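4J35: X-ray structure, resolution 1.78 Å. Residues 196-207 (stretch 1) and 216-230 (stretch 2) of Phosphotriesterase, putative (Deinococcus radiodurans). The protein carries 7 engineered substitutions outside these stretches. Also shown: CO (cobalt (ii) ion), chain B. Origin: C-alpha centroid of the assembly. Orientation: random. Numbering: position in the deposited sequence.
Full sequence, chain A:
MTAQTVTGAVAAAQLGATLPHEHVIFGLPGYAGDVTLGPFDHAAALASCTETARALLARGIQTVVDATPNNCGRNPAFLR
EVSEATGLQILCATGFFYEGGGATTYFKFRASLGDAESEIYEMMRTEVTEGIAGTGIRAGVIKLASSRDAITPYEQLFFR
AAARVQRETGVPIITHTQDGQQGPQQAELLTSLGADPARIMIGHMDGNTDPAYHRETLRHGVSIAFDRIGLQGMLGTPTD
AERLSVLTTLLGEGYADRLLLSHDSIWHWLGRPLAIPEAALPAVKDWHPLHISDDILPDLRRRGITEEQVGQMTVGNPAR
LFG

Stretch 1 (196-207) DPARIMIGHMDG
Stretch 2, residues 216-230: ETLRHGVSIAFDRIG

Two parallel strands, 200-202 and 223-226, run side by side with an angle of 41° between their directions, and apolar side chains pack along them. At the centre Ile202 (chi1 m, chi2 m) lies beside Ile224 (chi1 p, chi2 t) on one face of the sheet, CB of Ile202 4.3 Å from CG2 of Ile224; Ile202 CG1 also reaches Val222 CG2 at 3.7 Å and Thr217 CG2, in a helix that enters from earlier in the chain, at 4.0 Å. Met205, with all three chi angles m, points toward stretch 2 and sets its CG 3.9 Å from Ile224 CB and its CE 3.4 Å from Thr217 OG1. Met201 (t, t, p) and Ser223 (m) occupy the other face, where Met201 SD lies 3.8 Å from Ala225 CB. Ile200 (m, t) brings CG2 to 3.5 Å from Val222 CG1, and Pro197 CB approaches the same CG1 to 4.0 Å.

The register pairs Met201 with Ser223 (CA to CA 4.8 Å) and Ile202 with Ile224 (CA to CA 4.7 Å). Its ladder is Ser223 N to Ile200 O, 3.1 Å; Ile202 N to Ser223 O, 2.9 Å and nearly linear at 175°; and Ala225 N to Ile202 O, 3.0 Å. Beyond the strand, Met205 N donates to Ala225 O at 3.0 Å, tying the 3-10 segment 205-207 to stretch 2.

At the start of the contact, a type I turn from Leu218 to Gly221 leads into Val222. Gly221 has phi/psi 90/0, and a CB there would stand a tight 3.4 Å from Pro197 CB. Val222 CA points its hydrogen at Pro197 O, 3.4 Å away. Water 1 lies within hydrogen-bonding distance of Pro197 O and Ile200 O, its oxygen 2.7 Å from each, and its hydrogen bond with Ser223 OG is 2.8 Å long, so one solvent molecule links the two stretches.

The other end is polar. His204 adopts phi/psi 52/34 and chi1 m; its ND1 donates to Asp227 OD1 at 2.6 Å, near the ring plane, while its N donates to Asp227 OD2 at 3.1 Å and weakly to OD1 at 2.9 Å. With ND1 thus held by Asp227 (chi1 p), His204 NE2 binds the cobalt ion at 2.0 Å. Arg228 (m, t, p) covers a face of this ring: its CD sits 3.8 Å from the ring centroid of His204, and its guanidinium stacks with planes at 28°. Asp206 (chi1 p) accepts from Arg228 N through OD2 at 3.0 Å, although its OD1 lies 3.8 Å from the like-charged Asp227 OD1; Asp206 CB meets Phe226 CD2 at 3.4 Å.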

# COMPACT_ATOMS: atom_id res chain seq x y z
N ASP A 196 5.23 -1.88 -16.72
CA ASP A 196 5.12 -0.47 -17.09
C ASP A 196 5.52 0.42 -15.93
O ASP A 196 4.85 0.39 -14.89
CB ASP A 196 3.67 -0.19 -17.49
CG ASP A 196 3.44 1.21 -18.02
OD1 ASP A 196 4.34 2.09 -17.93
OD2 ASP A 196 2.30 1.44 -18.49
N PRO A 197 6.62 1.17 -16.05
CA PRO A 197 7.01 1.93 -14.85
C PRO A 197 6.00 2.99 -14.43
O PRO A 197 6.01 3.41 -13.27
CB PRO A 197 8.33 2.58 -15.25
CG PRO A 197 8.33 2.57 -16.79
CD PRO A 197 7.54 1.38 -17.19
N ALA A 198 5.11 3.40 -15.33
CA ALA A 198 4.12 4.42 -14.99
C ALA A 198 2.96 3.82 -14.19
O ALA A 198 2.02 4.54 -13.80
CB ALA A 198 3.59 5.08 -16.27
N ARG A 199 3.04 2.51 -13.91
CA ARG A 199 2.03 1.84 -13.11
C ARG A 199 2.68 1.08 -11.95
O ARG A 199 2.13 0.12 -11.49
CB ARG A 199 1.21 0.86 -13.96
CG ARG A 199 0.60 1.48 -15.21
CD ARG A 199 -0.66 2.27 -14.90
NE ARG A 199 -1.83 1.40 -14.77
CZ ARG A 199 -3.05 1.83 -14.49
NH1 ARG A 199 -3.27 3.13 -14.35
NH2 ARG A 199 -4.05 0.97 -14.43
N ILE A 200 3.84 1.53 -11.50
CA ILE A 200 4.52 0.85 -10.41
C ILE A 200 4.78 1.88 -9.30
O ILE A 200 5.27 2.98 -9.57
CB ILE A 200 5.87 0.29 -10.88
CG1 ILE A 200 5.63 -0.92 -11.80
CG2 ILE A 200 6.74 -0.07 -9.70
CD1 ILE A 200 6.88 -1.42 -12.49
N MET A 201 4.41 1.54 -8.07
CA MET A 201 4.68 2.40 -6.94
C MET A 201 5.55 1.62 -5.97
O MET A 201 5.11 0.62 -5.37
CB MET A 201 3.37 2.84 -6.22
CG MET A 201 3.61 3.93 -5.25
SD MET A 201 2.06 4.47 -4.44
CE MET A 201 1.90 3.14 -3.26
N ILE A 202 6.79 2.05 -5.80
CA ILE A 202 7.66 1.32 -4.90
C ILE A 202 7.40 1.88 -3.53
O ILE A 202 7.54 3.09 -3.32
CB ILE A 202 9.13 1.54 -5.18
CG1 ILE A 202 9.46 1.11 -6.63
CG2 ILE A 202 10.00 0.80 -4.16
CD1 ILE A 202 9.14 -0.41 -6.94
N GLY A 203 7.02 1.01 -2.62
CA GLY A 203 6.56 1.48 -1.32
C GLY A 203 7.57 1.57 -0.20
O GLY A 203 8.69 1.08 -0.29
N HIS A 204 7.12 2.20 0.88
CA HIS A 204 7.89 2.39 2.10
C HIS A 204 9.26 3.03 1.86
O HIS A 204 10.23 2.76 2.59
CB HIS A 204 8.01 1.06 2.89
CG HIS A 204 6.71 0.36 3.14
ND1 HIS A 204 5.49 1.01 3.21
CD2 HIS A 204 6.43 -0.95 3.35
CE1 HIS A 204 4.53 0.13 3.47
NE2 HIS A 204 5.08 -1.07 3.54
N MET A 205 9.33 3.91 0.86
CA MET A 205 10.58 4.56 0.51
C MET A 205 10.97 5.63 1.48
O MET A 205 12.09 6.11 1.46
CB MET A 205 10.53 5.08 -0.93
CG MET A 205 10.53 3.96 -1.93
SD MET A 205 12.19 3.21 -2.13
CE MET A 205 13.11 4.66 -2.65
N ASP A 206 10.04 6.00 2.37
CA ASP A 206 10.38 6.92 3.42
C ASP A 206 11.22 6.26 4.50
O ASP A 206 11.75 6.92 5.38
CB ASP A 206 9.11 7.52 4.02
CG ASP A 206 8.05 6.49 4.35
OD1 ASP A 206 8.02 5.40 3.76
OD2 ASP A 206 7.20 6.78 5.23
N GLY A 207 11.32 4.94 4.44
CA GLY A 207 12.13 4.21 5.40
C GLY A 207 13.63 4.44 5.26
O GLY A 207 14.40 3.98 6.09
N GLU A 216 18.10 6.97 -7.15
CA GLU A 216 18.40 5.75 -7.89
C GLU A 216 17.16 4.94 -8.28
O GLU A 216 17.07 4.41 -9.37
CB GLU A 216 19.33 4.86 -7.09
CG GLU A 216 19.77 3.68 -7.88
CD GLU A 216 20.74 2.80 -7.13
OE1 GLU A 216 21.13 3.19 -6.01
OE2 GLU A 216 21.09 1.73 -7.67
N THR A 217 16.19 4.83 -7.37
CA THR A 217 14.96 4.16 -7.69
C THR A 217 14.20 4.87 -8.80
O THR A 217 13.66 4.21 -9.72
CB THR A 217 14.03 4.06 -6.38
OG1 THR A 217 14.80 3.50 -5.32
CG2 THR A 217 12.86 3.18 -6.63
N LEU A 218 14.16 6.21 -8.71
CA LEU A 218 13.33 7.06 -9.57
C LEU A 218 13.85 6.99 -11.01
O LEU A 218 13.14 7.20 -11.98
CB LEU A 218 13.36 8.51 -9.12
CG LEU A 218 12.43 8.67 -7.88
CD1 LEU A 218 12.74 9.94 -7.17
CD2 LEU A 218 10.99 8.65 -8.38
N ARG A 219 15.12 6.69 -11.09
CA ARG A 219 15.80 6.48 -12.38
C ARG A 219 15.10 5.46 -13.32
O ARG A 219 15.27 5.51 -14.55
CB ARG A 219 17.23 6.02 -12.08
CG ARG A 219 18.13 5.89 -13.25
CD ARG A 219 18.84 7.21 -13.49
NE ARG A 219 20.04 7.34 -12.67
CZ ARG A 219 21.29 7.19 -13.13
NH1 ARG A 219 21.51 6.91 -14.41
NH2 ARG A 219 22.32 7.33 -12.30
N HIS A 220 14.32 4.53 -12.76
CA HIS A 220 13.70 3.47 -13.53
C HIS A 220 12.36 3.86 -14.08
O HIS A 220 11.71 3.07 -14.77
CB HIS A 220 13.59 2.20 -12.69
CG HIS A 220 14.92 1.60 -12.37
ND1 HIS A 220 15.56 1.79 -11.17
CD2 HIS A 220 15.77 0.88 -13.14
CE1 HIS A 220 16.73 1.17 -11.19
NE2 HIS A 220 16.89 0.62 -12.38
N GLY A 221 11.96 5.09 -13.74
CA GLY A 221 10.73 5.67 -14.25
C GLY A 221 9.53 5.39 -13.37
O GLY A 221 8.41 5.79 -13.72
N VAL A 222 9.76 4.65 -12.29
CA VAL A 222 8.69 4.29 -11.38
C VAL A 222 8.38 5.45 -10.47
O VAL A 222 9.11 6.43 -10.37
CB VAL A 222 9.02 3.02 -10.51
CG1 VAL A 222 9.24 1.76 -11.42
CG2 VAL A 222 10.23 3.26 -9.58
N SER A 223 7.26 5.32 -9.77
CA SER A 223 6.98 6.24 -8.68
C SER A 223 7.36 5.65 -7.31
O SER A 223 7.59 4.44 -7.17
CB SER A 223 5.51 6.58 -8.72
OG SER A 223 5.18 7.23 -9.92
N ILE A 224 7.42 6.50 -6.28
CA ILE A 224 7.84 6.02 -4.99
C ILE A 224 6.92 6.65 -3.99
O ILE A 224 6.48 7.77 -4.22
CB ILE A 224 9.30 6.37 -4.68
CG1 ILE A 224 9.56 7.84 -4.72
CG2 ILE A 224 10.20 5.70 -5.75
CD1 ILE A 224 10.93 8.23 -4.10
N ALA A 225 6.64 5.90 -2.94
CA ALA A 225 5.71 6.40 -1.89
C ALA A 225 6.43 6.52 -0.58
O ALA A 225 7.08 5.58 -0.11
CB ALA A 225 4.59 5.45 -1.75
N PHE A 226 6.21 7.67 0.05
CA PHE A 226 6.53 7.91 1.43
C PHE A 226 5.21 7.56 2.11
O PHE A 226 4.33 8.42 2.24
CB PHE A 226 6.89 9.40 1.61
CG PHE A 226 8.26 9.77 1.07
CD1 PHE A 226 8.58 9.63 -0.26
CD2 PHE A 226 9.22 10.27 1.94
CE1 PHE A 226 9.82 9.99 -0.71
CE2 PHE A 226 10.45 10.61 1.50
CZ PHE A 226 10.77 10.46 0.16
N ASP A 227 5.03 6.28 2.44
CA ASP A 227 3.70 5.83 2.78
C ASP A 227 3.54 5.29 4.21
O ASP A 227 2.55 4.63 4.49
CB ASP A 227 3.21 4.81 1.78
CG ASP A 227 4.17 3.64 1.60
OD1 ASP A 227 5.05 3.47 2.45
OD2 ASP A 227 4.07 2.93 0.59
N ARG A 228 4.49 5.59 5.09
CA ARG A 228 4.31 5.28 6.52
C ARG A 228 4.42 6.57 7.35
O ARG A 228 4.94 6.57 8.48
CB ARG A 228 5.32 4.23 6.98
CG ARG A 228 5.50 3.10 5.95
CD ARG A 228 6.36 1.98 6.44
NE ARG A 228 5.60 1.06 7.27
CZ ARG A 228 6.12 -0.00 7.87
NH1 ARG A 228 7.40 -0.32 7.68
NH2 ARG A 228 5.35 -0.77 8.63
N ILE A 229 3.94 7.66 6.77
CA ILE A 229 4.04 8.97 7.40
C ILE A 229 3.22 8.92 8.69
O ILE A 229 2.07 8.51 8.67
CB ILE A 229 3.54 10.11 6.49
CG1 ILE A 229 4.41 10.18 5.20
CG2 ILE A 229 3.61 11.45 7.20
CD1 ILE A 229 3.93 11.18 4.18
N GLY A 230 3.86 9.30 9.78
CA GLY A 230 3.22 9.25 11.11
C GLY A 230 3.81 8.15 11.99
O GLY A 230 3.68 8.22 13.21
CO CO B . 4.31 -2.85 4.05
O HOH W 1 4.71 4.91 -11.42